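Local coordinates for protein pyridoxine 4-oxidase (Mesorhizobium loti, PDB 4HA6) that oxidises pyridoxine with the help of a bound FAD, as a flavin-dependent alcohol oxidase of the GMC oxidoreductase family, at residues G225-S230 against L470-V475; L294-L299 against S357-I362. One frame throughout, in Å; residues are numbered along the deposited sequence.

Contact 1: residues G225-S230 against L470-V475; sequences GNQVRS and LDNLFV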
ATOM      1  N   GLY A 225     -12.162 -31.907  -1.997  1.00 14.71           N
ATOM      2  CA  GLY A 225     -11.050 -32.401  -1.204  1.00 11.12           C
ATOM      3  C   GLY A 225     -10.122 -31.268  -0.779  1.00 21.77           C
ATOM      4  O   GLY A 225     -10.570 -30.244  -0.257  1.00 13.81           O
ATOM      5  N   ASN A 226      -8.824 -31.435  -1.011  1.00 17.08           N
ATOM      6  CA  ASN A 226      -7.866 -30.398  -0.633  1.00 14.40           C
ATOM      7  C   ASN A 226      -7.503 -29.446  -1.762  1.00 18.58           C
ATOM      8  O   ASN A 226      -6.423 -28.852  -1.753  1.00 15.86           O
ATOM      9  CB  ASN A 226      -6.601 -31.017  -0.067  1.00 12.59           C
ATOM     10  CG  ASN A 226      -6.861 -31.783   1.205  1.00 30.35           C
ATOM     11  OD1 ASN A 226      -7.697 -31.384   2.021  1.00 25.53           O
ATOM     12  ND2 ASN A 226      -6.158 -32.897   1.382  1.00 25.77           N
ATOM     13  N   GLN A 227      -8.411 -29.286  -2.722  1.00 14.42           N
ATOM     14  CA  GLN A 227      -8.162 -28.388  -3.843  1.00 13.35           C
ATOM     15  C   GLN A 227      -9.342 -27.486  -4.140  1.00  7.66           C
ATOM     16  O   GLN A 227     -10.503 -27.860  -3.894  1.00  7.75           O
ATOM     17  CB  GLN A 227      -7.857 -29.206  -5.094  1.00 24.65           C
ATOM     18  CG  GLN A 227      -6.530 -29.935  -5.056  1.00 35.37           C
ATOM     19  CD  GLN A 227      -6.194 -30.537  -6.397  1.00 33.45           C
ATOM     20  OE1 GLN A 227      -6.988 -31.284  -6.963  1.00 45.38           O
ATOM     21  NE2 GLN A 227      -5.024 -30.198  -6.926  1.00 42.88           N
ATOM     22  N   VAL A 228      -9.041 -26.296  -4.662  1.00 10.06           N
ATOM     23  CA  VAL A 228     -10.054 -25.458  -5.289  1.00  5.22           C
ATOM     24  C   VAL A 228     -10.325 -26.043  -6.676  1.00 15.34           C
ATOM     25  O   VAL A 228      -9.392 -26.201  -7.483  1.00 14.06           O
ATOM     26  CB  VAL A 228      -9.589 -24.007  -5.485  1.00 12.52           C
ATOM     27  CG1 VAL A 228     -10.647 -23.241  -6.269  1.00 12.28           C
ATOM     28  CG2 VAL A 228      -9.321 -23.312  -4.134  1.00  4.03           C
ATOM     29  N   ARG A 229     -11.586 -26.358  -6.960  1.00 10.89           N
ATOM     30  CA  ARG A 229     -11.933 -27.007  -8.221  1.00 11.28           C
ATOM     31  C   ARG A 229     -12.417 -25.993  -9.247  1.00 11.64           C
ATOM     32  O   ARG A 229     -12.083 -26.077 -10.440  1.00 15.31           O
ATOM     33  CB  ARG A 229     -12.978 -28.100  -7.982  1.00 14.86           C
ATOM     34  CG  ARG A 229     -13.545 -28.735  -9.247  1.00 24.50           C
ATOM     35  CD  ARG A 229     -14.609 -29.763  -8.890  1.00 34.51           C
ATOM     36  NE  ARG A 229     -15.240 -30.390 -10.054  1.00 37.80           N
ATOM     37  CZ  ARG A 229     -16.480 -30.128 -10.464  1.00 41.28           C
ATOM     38  NH1 ARG A 229     -17.221 -29.239  -9.813  1.00 43.02           N
ATOM     39  NH2 ARG A 229     -16.983 -30.750 -11.524  1.00 45.29           N
ATOM     40  N   SER A 230     -13.193 -25.020  -8.782  1.00 17.35           N
ATOM     41  CA  SER A 230     -13.710 -23.992  -9.672  1.00 14.17           C
ATOM     42  C   SER A 230     -13.947 -22.680  -8.935  1.00 16.29           C
ATOM     43  O   SER A 230     -13.859 -22.620  -7.705  1.00 10.74           O
ATOM     44  CB  SER A 230     -15.017 -24.460 -10.315  1.00 17.49           C
ATOM     45  OG  SER A 230     -16.042 -24.582  -9.343  1.00 11.16           O
ATOM     46  N   LEU A 470      -4.777 -26.020   1.696  1.00 10.13           N
ATOM     47  CA  LEU A 470      -5.104 -26.511   0.351  1.00 11.99           C
ATOM     48  C   LEU A 470      -3.874 -26.663  -0.558  1.00 12.95           C
ATOM     49  O   LEU A 470      -2.821 -26.081  -0.298  1.00 11.15           O
ATOM     50  CB  LEU A 470      -6.126 -25.588  -0.311  1.00  5.33           C
ATOM     51  CG  LEU A 470      -7.515 -25.533   0.329  1.00 12.83           C
ATOM     52  CD1 LEU A 470      -8.390 -24.521  -0.354  1.00  4.72           C
ATOM     53  CD2 LEU A 470      -8.184 -26.882   0.306  1.00 12.38           C
ATOM     54  N   ASP A 471      -4.010 -27.434  -1.632  1.00 16.15           N
ATOM     55  CA  ASP A 471      -2.864 -27.725  -2.495  1.00 14.58           C
ATOM     56  C   ASP A 471      -2.644 -26.753  -3.666  1.00 14.59           C
ATOM     57  O   ASP A 471      -1.521 -26.584  -4.147  1.00 15.51           O
ATOM     58  CB  ASP A 471      -2.965 -29.157  -3.037  1.00 18.16           C
ATOM     59  CG  ASP A 471      -3.011 -30.200  -1.934  1.00 26.76           C
ATOM     60  OD1 ASP A 471      -3.729 -31.208  -2.115  1.00 29.44           O
ATOM     61  OD2 ASP A 471      -2.336 -30.014  -0.893  1.00 23.50           O
ATOM     62  N   ASN A 472      -3.704 -26.117  -4.147  1.00 10.95           N
ATOM     63  CA  ASN A 472      -3.569 -25.388  -5.401  1.00 10.95           C
ATOM     64  C   ASN A 472      -4.068 -23.957  -5.321  1.00  9.99           C
ATOM     65  O   ASN A 472      -4.442 -23.379  -6.351  1.00  7.80           O
ATOM     66  CB  ASN A 472      -4.299 -26.127  -6.525  1.00 12.60           C
ATOM     67  CG  ASN A 472      -5.793 -26.117  -6.335  1.00 12.43           C
ATOM     68  OD1 ASN A 472      -6.290 -25.923  -5.217  1.00  7.62           O
ATOM     69  ND2 ASN A 472      -6.525 -26.310  -7.424  1.00 10.84           N
ATOM     70  N   LEU A 473      -4.071 -23.391  -4.110  1.00  4.83           N
ATOM     71  CA  LEU A 473      -4.510 -22.010  -3.908  1.00  9.77           C
ATOM     72  C   LEU A 473      -3.414 -21.150  -3.294  1.00  6.57           C
ATOM     73  O   LEU A 473      -2.853 -21.482  -2.249  1.00  6.08           O
ATOM     74  CB  LEU A 473      -5.773 -21.971  -3.036  1.00 12.17           C
ATOM     75  CG  LEU A 473      -6.331 -20.612  -2.602  1.00 10.16           C
ATOM     76  CD1 LEU A 473      -6.792 -19.802  -3.786  1.00  6.84           C
ATOM     77  CD2 LEU A 473      -7.481 -20.822  -1.632  1.00 12.92           C
ATOM     78  N   PHE A 474      -3.129 -20.024  -3.939  1.00  5.98           N
ATOM     79  CA  PHE A 474      -2.080 -19.130  -3.471  1.00  4.64           C
ATOM     80  C   PHE A 474      -2.654 -17.732  -3.206  1.00  9.37           C
ATOM     81  O   PHE A 474      -3.676 -17.352  -3.787  1.00  9.41           O
ATOM     82  CB  PHE A 474      -0.932 -19.104  -4.492  1.00  9.19           C
ATOM     83  CG  PHE A 474      -0.423 -20.486  -4.853  1.00 10.15           C
ATOM     84  CD1 PHE A 474       0.677 -21.031  -4.197  1.00  8.53           C
ATOM     85  CD2 PHE A 474      -1.076 -21.254  -5.817  1.00  8.43           C
ATOM     86  CE1 PHE A 474       1.135 -22.313  -4.506  1.00  6.65           C
ATOM     87  CE2 PHE A 474      -0.620 -22.532  -6.135  1.00 12.46           C
ATOM     88  CZ  PHE A 474       0.485 -23.055  -5.477  1.00  8.78           C
ATOM     89  N   VAL A 475      -2.034 -16.997  -2.288  1.00  7.44           N
ATOM     90  CA  VAL A 475      -2.436 -15.621  -2.008  1.00  6.66           C
ATOM     91  C   VAL A 475      -1.223 -14.727  -2.273  1.00  6.59           C
ATOM     92  O   VAL A 475      -0.193 -14.847  -1.606  1.00  9.99           O
ATOM     93  CB  VAL A 475      -2.947 -15.449  -0.575  1.00 14.94           C
ATOM     94  CG1 VAL A 475      -3.436 -14.028  -0.377  1.00  8.06           C
ATOM     95  CG2 VAL A 475      -4.085 -16.463  -0.273  1.00  5.52           C
TER

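Contact 2: residues L294-L299 against S357-I362; sequences LGAGNL and SLLFGI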
ATOM      1  N   LEU A 294      -1.179   9.020   8.787  1.00  4.32           N
ATOM      2  CA  LEU A 294      -0.498  10.309   8.735  1.00  2.92           C
ATOM      3  C   LEU A 294      -1.334  11.342   9.475  1.00  5.05           C
ATOM      4  O   LEU A 294      -2.550  11.414   9.284  1.00  5.43           O
ATOM      5  CB  LEU A 294      -0.279  10.759   7.294  1.00  2.15           C
ATOM      6  CG  LEU A 294       0.776   9.985   6.508  1.00  2.74           C
ATOM      7  CD1 LEU A 294       0.805  10.406   5.048  1.00  2.30           C
ATOM      8  CD2 LEU A 294       2.142  10.185   7.153  1.00  4.37           C
ATOM      9  N   GLY A 295      -0.688  12.145  10.318  1.00  3.37           N
ATOM     10  CA  GLY A 295      -1.370  13.230  10.983  1.00  2.82           C
ATOM     11  C   GLY A 295      -1.581  14.368  10.000  1.00  9.38           C
ATOM     12  O   GLY A 295      -0.616  14.891   9.418  1.00  8.03           O
ATOM     13  N   ALA A 296      -2.841  14.754   9.816  1.00  7.34           N
ATOM     14  CA  ALA A 296      -3.193  15.816   8.872  1.00  8.65           C
ATOM     15  C   ALA A 296      -3.827  16.988   9.612  1.00 14.36           C
ATOM     16  O   ALA A 296      -5.048  17.036   9.757  1.00 13.95           O
ATOM     17  CB  ALA A 296      -4.166  15.286   7.811  1.00  5.63           C
ATOM     18  N   GLY A 297      -3.004  17.926  10.081  1.00  5.92           N
ATOM     19  CA  GLY A 297      -1.558  17.852   9.906  1.00  5.92           C
ATOM     20  C   GLY A 297      -0.905  18.975  10.683  1.00  7.03           C
ATOM     21  O   GLY A 297      -1.598  19.791  11.299  1.00 10.55           O
ATOM     22  N   ASN A 298       0.422  19.008  10.692  1.00  8.82           N
ATOM     23  CA  ASN A 298       1.143  20.158  11.239  1.00  4.42           C
ATOM     24  C   ASN A 298       0.979  21.281  10.191  1.00  8.85           C
ATOM     25  O   ASN A 298       1.816  21.439   9.294  1.00  7.12           O
ATOM     26  CB  ASN A 298       2.614  19.766  11.454  1.00  3.72           C
ATOM     27  CG  ASN A 298       3.397  20.779  12.269  1.00  5.66           C
ATOM     28  OD1 ASN A 298       4.634  20.728  12.304  1.00  5.94           O
ATOM     29  ND2 ASN A 298       2.694  21.689  12.943  1.00  4.29           N
ATOM     30  N   LEU A 299      -0.131  22.018  10.295  1.00 11.15           N
ATOM     31  CA  LEU A 299      -0.590  22.967   9.275  1.00  6.76           C
ATOM     32  C   LEU A 299       0.025  24.353   9.484  1.00  8.37           C
ATOM     33  O   LEU A 299      -0.071  24.909  10.586  1.00  8.39           O
ATOM     34  CB  LEU A 299      -2.116  23.096   9.372  1.00  9.63           C
ATOM     35  CG  LEU A 299      -3.009  23.400   8.165  1.00 26.16           C
ATOM     36  CD1 LEU A 299      -4.003  24.541   8.475  1.00 15.52           C
ATOM     37  CD2 LEU A 299      -2.221  23.650   6.883  1.00 12.06           C
ATOM     38  N   SER A 357       0.899  21.789   4.754  1.00 10.28           N
ATOM     39  CA  SER A 357       0.895  20.914   5.914  1.00 13.77           C
ATOM     40  C   SER A 357       2.134  20.047   5.895  1.00 15.68           C
ATOM     41  O   SER A 357       2.579  19.612   4.830  1.00 20.23           O
ATOM     42  CB  SER A 357      -0.329  19.994   5.907  1.00 16.40           C
ATOM     43  OG  SER A 357      -1.511  20.681   6.255  1.00 28.61           O
ATOM     44  N   LEU A 358       2.694  19.813   7.077  1.00  8.48           N
ATOM     45  CA  LEU A 358       3.688  18.770   7.251  1.00  6.66           C
ATOM     46  C   LEU A 358       2.921  17.586   7.823  1.00  9.37           C
ATOM     47  O   LEU A 358       2.207  17.716   8.824  1.00  8.90           O
ATOM     48  CB  LEU A 358       4.796  19.202   8.210  1.00  6.26           C
ATOM     49  CG  LEU A 358       5.556  20.499   7.920  1.00 14.33           C
ATOM     50  CD1 LEU A 358       6.844  20.511   8.709  1.00  5.76           C
ATOM     51  CD2 LEU A 358       5.832  20.702   6.440  1.00  7.69           C
ATOM     52  N   LEU A 359       3.041  16.442   7.167  1.00  7.30           N
ATOM     53  CA  LEU A 359       2.329  15.259   7.592  1.00  8.13           C
ATOM     54  C   LEU A 359       3.289  14.461   8.455  1.00  8.12           C
ATOM     55  O   LEU A 359       4.504  14.472   8.220  1.00 15.86           O
ATOM     56  CB  LEU A 359       1.876  14.469   6.368  1.00  9.43           C
ATOM     57  CG  LEU A 359       1.140  15.336   5.340  1.00 11.78           C
ATOM     58  CD1 LEU A 359       0.846  14.562   4.072  1.00 21.91           C
ATOM     59  CD2 LEU A 359      -0.150  15.900   5.932  1.00 21.09           C
ATOM     60  N   PHE A 360       2.770  13.805   9.481  1.00  5.87           N
ATOM     61  CA  PHE A 360       3.645  13.111  10.429  1.00  3.76           C
ATOM     62  C   PHE A 360       3.012  11.765  10.741  1.00  5.21           C
ATOM     63  O   PHE A 360       1.767  11.649  10.825  1.00  3.68           O
ATOM     64  CB  PHE A 360       3.891  13.965  11.688  1.00  2.69           C
ATOM     65  CG  PHE A 360       2.625  14.380  12.398  1.00  5.25           C
ATOM     66  CD1 PHE A 360       1.982  15.572  12.066  1.00  5.72           C
ATOM     67  CD2 PHE A 360       2.068  13.562  13.385  1.00  5.07           C
ATOM     68  CE1 PHE A 360       0.794  15.955  12.705  1.00  7.03           C
ATOM     69  CE2 PHE A 360       0.878  13.935  14.042  1.00  5.39           C
ATOM     70  CZ  PHE A 360       0.241  15.134  13.692  1.00  5.93           C
ATOM     71  N   GLY A 361       3.845  10.734  10.860  1.00  2.66           N
ATOM     72  CA  GLY A 361       3.327   9.380  11.018  1.00  1.54           C
ATOM     73  C   GLY A 361       4.325   8.505  11.747  1.00  6.29           C
ATOM     74  O   GLY A 361       5.440   8.954  12.026  1.00  1.92           O
ATOM     75  N   ILE A 362       3.932   7.272  12.074  1.00  1.55           N
ATOM     76  CA  ILE A 362       4.881   6.304  12.624  1.00  3.20           C
ATOM     77  C   ILE A 362       5.060   5.206  11.585  1.00  8.12           C
ATOM     78  O   ILE A 362       4.132   4.907  10.816  1.00  3.92           O
ATOM     79  CB  ILE A 362       4.403   5.702  13.972  1.00  4.41           C
ATOM     80  CG1 ILE A 362       3.064   4.960  13.804  1.00  1.39           C
ATOM     81  CG2 ILE A 362       4.300   6.800  15.026  1.00  3.74           C
ATOM     82  CD1 ILE A 362       2.657   4.194  15.044  1.00  7.08           C
TER

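Contact 1: residues G225-S230 against L470-V475
Two hydrogen bonds grip the amide nitrogen ND2 of Asn472: one goes to Val228 O at 2.9 Å, the other to the backbone O of Asp245. The first is nearly straight, 172° at the hydrogen, and meets the carbonyl on a lone pair; Val228 O lies 3° out of the plane of the Asn472 amide. The same amide turns its OD1 to Val228 N at 2.8 Å, and this N-H also uses an in-plane lone pair. Asn472 therefore reads both peptide groups of one residue, as a facing strand would, and the pairing fixes which end of the amide is N and which is O. Its CG sits in the crowded position between backbone N and carbonyl carbon (chi1 68°), which turns the amide toward Val228. An alanine here would lose both bonds to Val228 and the one to Asp245, and would probably loosen the start of strand 227-235 from the chain entering strand 473-475. One residue earlier, Asp471 N reaches Asn226 O at 2.8 Å, nearly along the C=O axis. Leu470 CD2 lies 3.3 Å from Asn226 O. Beside these bonds, Val228 CG2 touches Leu473 CB at 3.9 Å and Leu470 CD1 at 4.1 Å, and the same valine leans on Leu221 and Leu223 of strand 217-224. Strand 473-475, an outermost strand of the five-stranded parallel sheet, itself contributes the Leu473 contact; the polar bonds lie in the chain leading into it, where a side-chain amide and one backbone bond tie it to the antiparallel three-stranded sheet beside an apolar patch of Val228, Leu470 and Leu473.

Contact 2: residues L294-L299 against S357-I362
One face of the Phe360 ring receives the CA of Gly295, 3.8 Å from the ring centroid and 15° off its normal, a CH-pi contact offset toward the rim. At the ring's edge, in its plane, lies Asn298 N, 3.7 Å from Phe360 CE1. Phe436, Ile437 and Ser440 of helix 430-440 also touch the phenyl group. The ring is swung over the neighbouring strand because CG occupies the crowded position between backbone N and carbonyl carbon (chi1 56°). A CB placed on Gly295 would fall only 2.2 Å from Phe360 CZ, so a side chain there would probably clash. Beside the ring, Gly295 N gives a straight bond, 175° at the hydrogen, to Phe360 O at 2.6 Å. The two segments are antiparallel neighbours in the branched antiparallel sheet that stands by the substrate pocket, and strand 297-299 runs antiparallel to strand 357-362. The chain turns a corner at Ala296, followed by a cis peptide bond before Gly297, and pairing resumes at Asn298 and Leu358. There Leu358 N reaches Asn298 O at 2.9 Å from above the carbonyl plane, while Asn298 N returns a more bent bond to Leu358 O. The Asn298 amide, with CG anti to the backbone N, is hydrogen-bonded through OD1 with Tyr300 OH and Ser405 OG, and through ND2 with Leu423 O and Glu421 OE1. On the other face of the sheet, Leu299 CD2 presses on Ser357 OG at 3.1 Å; that hydroxyl is hydrogen-bonded to Ile342 O. At the far end, the side chain of Leu294 comes within about 4 Å of the bound pyridoxamine and also touches His444.

In the fold
From the N terminus the chain passes strands 4-7 and 28-31, several helices, and strands 210-213 and 217-224 before reaching 225-230, the first half of contact 1. It goes on through strand 246-249 to 294-299, and 58 residues later returns at 357-362, closing contact 2, a helix-free loop. Only after helices 392-409 and 430-440 does it come back at 470-475 and close contact 1, a loop of about 240 residues that encloses contact 2. The two do not touch: their centres lie 44 Å apart, on opposite sides of the chain's centre. Contact 1 ties the parallel sheet to the three-stranded antiparallel one; contact 2 lies within the branched antiparallel sheet next to the bound pyridoxamine, with FAD not far off.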